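Local coordinates for CIR protein (Plasmodium chabaudi chabaudi, PDB 6ZYV), which is of unknown function but belongs to the Plasmodium-interspersed repeat (PIR) family of variant antigens, probably displayed by infected red blood cells, at residues I59-F70 / Y87-I98. The protein carries 5 engineered substitutions. Numbering follows the deposited sequence.
Sequences ISAGFIWLLVMF and YAGYAILWLSYI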
# COMPACT_ATOMS: atom_id res chain seq x y z
N ILE A 59 3.05 -3.29 14.08
CA ILE A 59 2.78 -3.56 12.66
C ILE A 59 1.32 -3.96 12.50
O ILE A 59 0.65 -3.48 11.60
CB ILE A 59 3.72 -4.66 12.09
CG1 ILE A 59 5.17 -4.16 12.06
CG2 ILE A 59 3.28 -5.08 10.69
CD1 ILE A 59 6.21 -5.29 11.93
N SER A 60 0.82 -4.82 13.40
CA SER A 60 -0.55 -5.28 13.38
C SER A 60 -1.52 -4.10 13.55
O SER A 60 -2.46 -3.97 12.76
CB SER A 60 -0.77 -6.31 14.49
OG SER A 60 -2.13 -6.67 14.64
N ALA A 61 -1.25 -3.21 14.53
CA ALA A 61 -2.09 -2.04 14.79
C ALA A 61 -2.02 -1.04 13.63
O ALA A 61 -3.03 -0.45 13.28
CB ALA A 61 -1.66 -1.39 16.09
N GLY A 62 -0.84 -0.89 13.04
CA GLY A 62 -0.61 -0.00 11.89
C GLY A 62 -1.32 -0.47 10.64
O GLY A 62 -1.83 0.34 9.87
N PHE A 63 -1.38 -1.78 10.45
CA PHE A 63 -2.06 -2.40 9.32
C PHE A 63 -3.58 -2.21 9.44
O PHE A 63 -4.24 -1.90 8.45
CB PHE A 63 -1.71 -3.90 9.25
CG PHE A 63 -2.43 -4.65 8.16
CD1 PHE A 63 -1.97 -4.62 6.85
CD2 PHE A 63 -3.58 -5.38 8.44
CE1 PHE A 63 -2.64 -5.31 5.84
CE2 PHE A 63 -4.24 -6.06 7.43
CZ PHE A 63 -3.77 -6.01 6.14
N ILE A 64 -4.14 -2.40 10.64
CA ILE A 64 -5.57 -2.21 10.90
C ILE A 64 -5.93 -0.74 10.76
O ILE A 64 -6.93 -0.42 10.11
CB ILE A 64 -5.95 -2.78 12.27
CG1 ILE A 64 -5.77 -4.31 12.26
CG2 ILE A 64 -7.37 -2.39 12.68
CD1 ILE A 64 -5.75 -4.89 13.63
N TRP A 65 -5.07 0.17 11.25
CA TRP A 65 -5.28 1.60 11.06
C TRP A 65 -5.37 1.94 9.55
O TRP A 65 -6.28 2.66 9.16
CB TRP A 65 -4.16 2.40 11.75
CG TRP A 65 -4.34 3.88 11.64
CD1 TRP A 65 -5.04 4.69 12.49
CD2 TRP A 65 -3.82 4.73 10.62
NE1 TRP A 65 -4.99 6.00 12.05
CE2 TRP A 65 -4.26 6.04 10.88
CE3 TRP A 65 -3.03 4.50 9.48
CZ2 TRP A 65 -3.90 7.12 10.08
CZ3 TRP A 65 -2.72 5.57 8.67
CH2 TRP A 65 -3.12 6.87 8.99
N LEU A 66 -4.49 1.36 8.70
CA LEU A 66 -4.49 1.54 7.26
C LEU A 66 -5.79 1.13 6.65
O LEU A 66 -6.35 1.89 5.89
CB LEU A 66 -3.39 0.72 6.54
CG LEU A 66 -2.06 1.38 6.21
CD1 LEU A 66 -1.29 0.53 5.18
CD2 LEU A 66 -2.25 2.85 5.75
N LEU A 67 -6.25 -0.11 6.93
CA LEU A 67 -7.51 -0.63 6.41
C LEU A 67 -8.68 0.23 6.83
O LEU A 67 -9.56 0.47 6.02
CB LEU A 67 -7.75 -2.07 6.88
CG LEU A 67 -7.00 -3.17 6.16
CD1 LEU A 67 -7.41 -4.54 6.74
CD2 LEU A 67 -7.27 -3.13 4.65
N VAL A 68 -8.69 0.70 8.09
CA VAL A 68 -9.76 1.56 8.57
C VAL A 68 -9.77 2.89 7.78
O VAL A 68 -10.82 3.31 7.28
CB VAL A 68 -9.67 1.77 10.10
CG1 VAL A 68 -10.56 2.92 10.56
CG2 VAL A 68 -10.04 0.49 10.84
N MET A 69 -8.59 3.50 7.58
CA MET A 69 -8.48 4.74 6.82
C MET A 69 -8.85 4.56 5.37
O MET A 69 -9.49 5.44 4.82
CB MET A 69 -7.05 5.29 6.90
CG MET A 69 -6.68 5.80 8.26
SD MET A 69 -7.73 7.14 8.86
CE MET A 69 -7.38 8.42 7.62
N PHE A 70 -8.44 3.46 4.72
CA PHE A 70 -8.76 3.22 3.32
C PHE A 70 -10.28 3.08 3.14
O PHE A 70 -10.82 3.58 2.16
CB PHE A 70 -8.06 1.95 2.77
CG PHE A 70 -6.56 2.00 2.63
CD1 PHE A 70 -5.87 3.20 2.77
CD2 PHE A 70 -5.83 0.84 2.40
CE1 PHE A 70 -4.48 3.23 2.67
CE2 PHE A 70 -4.44 0.89 2.25
CZ PHE A 70 -3.78 2.07 2.39
N TYR A 87 -8.35 -1.98 -1.81
CA TYR A 87 -7.78 -1.52 -0.56
C TYR A 87 -7.07 -2.62 0.18
O TYR A 87 -6.02 -2.35 0.77
CB TYR A 87 -8.84 -0.82 0.32
CG TYR A 87 -9.30 0.46 -0.35
CD1 TYR A 87 -8.39 1.32 -0.94
CD2 TYR A 87 -10.65 0.78 -0.45
CE1 TYR A 87 -8.81 2.45 -1.64
CE2 TYR A 87 -11.08 1.90 -1.14
CZ TYR A 87 -10.15 2.74 -1.73
OH TYR A 87 -10.55 3.87 -2.38
N ALA A 88 -7.58 -3.85 0.12
CA ALA A 88 -6.88 -4.98 0.74
C ALA A 88 -5.52 -5.19 0.05
O ALA A 88 -4.52 -5.43 0.71
CB ALA A 88 -7.71 -6.25 0.64
N GLY A 89 -5.49 -5.02 -1.27
CA GLY A 89 -4.28 -5.14 -2.04
C GLY A 89 -3.23 -4.11 -1.69
O GLY A 89 -2.06 -4.47 -1.61
N TYR A 90 -3.63 -2.83 -1.47
CA TYR A 90 -2.68 -1.77 -1.08
C TYR A 90 -2.10 -2.04 0.29
O TYR A 90 -0.89 -1.89 0.46
CB TYR A 90 -3.33 -0.39 -1.05
CG TYR A 90 -3.74 0.15 -2.39
CD1 TYR A 90 -2.87 0.11 -3.47
CD2 TYR A 90 -4.97 0.78 -2.56
CE1 TYR A 90 -3.24 0.63 -4.70
CE2 TYR A 90 -5.35 1.29 -3.79
CZ TYR A 90 -4.48 1.21 -4.85
OH TYR A 90 -4.92 1.79 -6.01
N ALA A 91 -2.94 -2.42 1.25
CA ALA A 91 -2.54 -2.68 2.63
C ALA A 91 -1.64 -3.90 2.71
O ALA A 91 -0.64 -3.87 3.42
CB ALA A 91 -3.79 -2.88 3.50
N ILE A 92 -1.96 -4.96 1.96
CA ILE A 92 -1.15 -6.18 1.95
C ILE A 92 0.17 -5.99 1.19
O ILE A 92 1.17 -6.60 1.54
CB ILE A 92 -2.01 -7.37 1.46
CG1 ILE A 92 -3.06 -7.69 2.56
CG2 ILE A 92 -1.16 -8.62 1.13
CD1 ILE A 92 -4.17 -8.59 2.13
N LEU A 93 0.21 -5.06 0.23
CA LEU A 93 1.44 -4.69 -0.46
C LEU A 93 2.35 -3.97 0.54
O LEU A 93 3.53 -4.27 0.61
CB LEU A 93 1.14 -3.77 -1.67
CG LEU A 93 2.36 -3.24 -2.43
CD1 LEU A 93 3.18 -4.42 -3.02
CD2 LEU A 93 1.94 -2.21 -3.52
N TRP A 94 1.78 -3.05 1.35
CA TRP A 94 2.54 -2.34 2.38
C TRP A 94 3.05 -3.34 3.41
O TRP A 94 4.21 -3.26 3.82
CB TRP A 94 1.67 -1.26 3.05
CG TRP A 94 2.34 -0.61 4.24
CD1 TRP A 94 3.29 0.38 4.21
CD2 TRP A 94 2.15 -0.95 5.63
NE1 TRP A 94 3.65 0.70 5.50
CE2 TRP A 94 2.96 -0.09 6.39
CE3 TRP A 94 1.31 -1.86 6.32
CZ2 TRP A 94 2.98 -0.14 7.80
CZ3 TRP A 94 1.36 -1.92 7.70
CH2 TRP A 94 2.19 -1.07 8.43
N LEU A 95 2.19 -4.28 3.83
CA LEU A 95 2.55 -5.29 4.80
C LEU A 95 3.71 -6.16 4.30
O LEU A 95 4.63 -6.44 5.07
CB LEU A 95 1.31 -6.13 5.17
CG LEU A 95 1.52 -7.17 6.28
CD1 LEU A 95 2.04 -6.51 7.56
CD2 LEU A 95 0.24 -7.97 6.53
N SER A 96 3.71 -6.51 3.00
CA SER A 96 4.79 -7.29 2.37
C SER A 96 6.09 -6.51 2.42
O SER A 96 7.14 -7.08 2.72
CB SER A 96 4.46 -7.61 0.93
OG SER A 96 3.24 -8.33 0.91
N TYR A 97 6.04 -5.21 2.15
CA TYR A 97 7.18 -4.32 2.21
C TYR A 97 7.76 -4.32 3.65
O TYR A 97 8.96 -4.46 3.81
CB TYR A 97 6.82 -2.91 1.69
CG TYR A 97 7.60 -1.79 2.34
CD1 TYR A 97 8.91 -1.53 1.96
CD2 TYR A 97 7.05 -1.04 3.37
CE1 TYR A 97 9.65 -0.53 2.58
CE2 TYR A 97 7.79 -0.06 4.02
CZ TYR A 97 9.09 0.20 3.62
OH TYR A 97 9.83 1.18 4.26
N ILE A 98 6.90 -4.14 4.67
CA ILE A 98 7.32 -4.11 6.07
C ILE A 98 7.98 -5.43 6.49
O ILE A 98 9.07 -5.42 7.06
CB ILE A 98 6.11 -3.79 7.00
CG1 ILE A 98 5.61 -2.36 6.74
CG2 ILE A 98 6.44 -4.03 8.51
CD1 ILE A 98 6.61 -1.29 7.05
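F63 and W94 interlock in a buried, largely apolar packing of two antiparallel helices, 55-71 and 81-101, near the centre of this all-helical ectodomain. The segment axes run at 156° and approach to 9.8 Å, with no hydrogen bond between them. F63 is a knob in the hole formed by A91, I92, W94 and L95. Its chi1 of 177° sets CG anti to the backbone N, and the ring reaches across, CE1 lying 3.6 Å from A91 CB. The same rim meets A91 O and I92 N in the ring plane, while L95 CD2 sits over one face in a CH-pi contact, 4.3 Å from the F63 ring centroid. Y114, from helix 110-118, meets this ring with its plane nearly perpendicular.

The packing is reciprocal knobs-into-holes: W94 fills the hole made by I59, G62, L66 and F63. The six-membered rim of the indole packs against the backbone, W94 CZ3 3.8 Å from F63 CA and CH2 near the carbonyl carbon of G62. L66 CD1 rests 3.5 Å above one face of the indole, off toward the rim, and I98 CG1 of W94's own helix lies similarly over the other. Its NE1 hydrogen-bonds to D19 of helix 8-20, which, with the packing on both faces, should restrain the indole's rotation.

Small A91 also takes L67 CD2 against its CB at 3.7 Å. At one end F70 and Y87 meet obliquely, F70 CB 3.7 Å from Y87 CG and the ring planes at 42°; F70 O lies over a face of the tyrosine. At the other, the I59 and I98 side chains lie alongside one another, pointing opposite ways, with I59 CD1 3.7 Å from I98 CG2; I59 CG2 also meets L95 CD1, the two side chains roughly perpendicular.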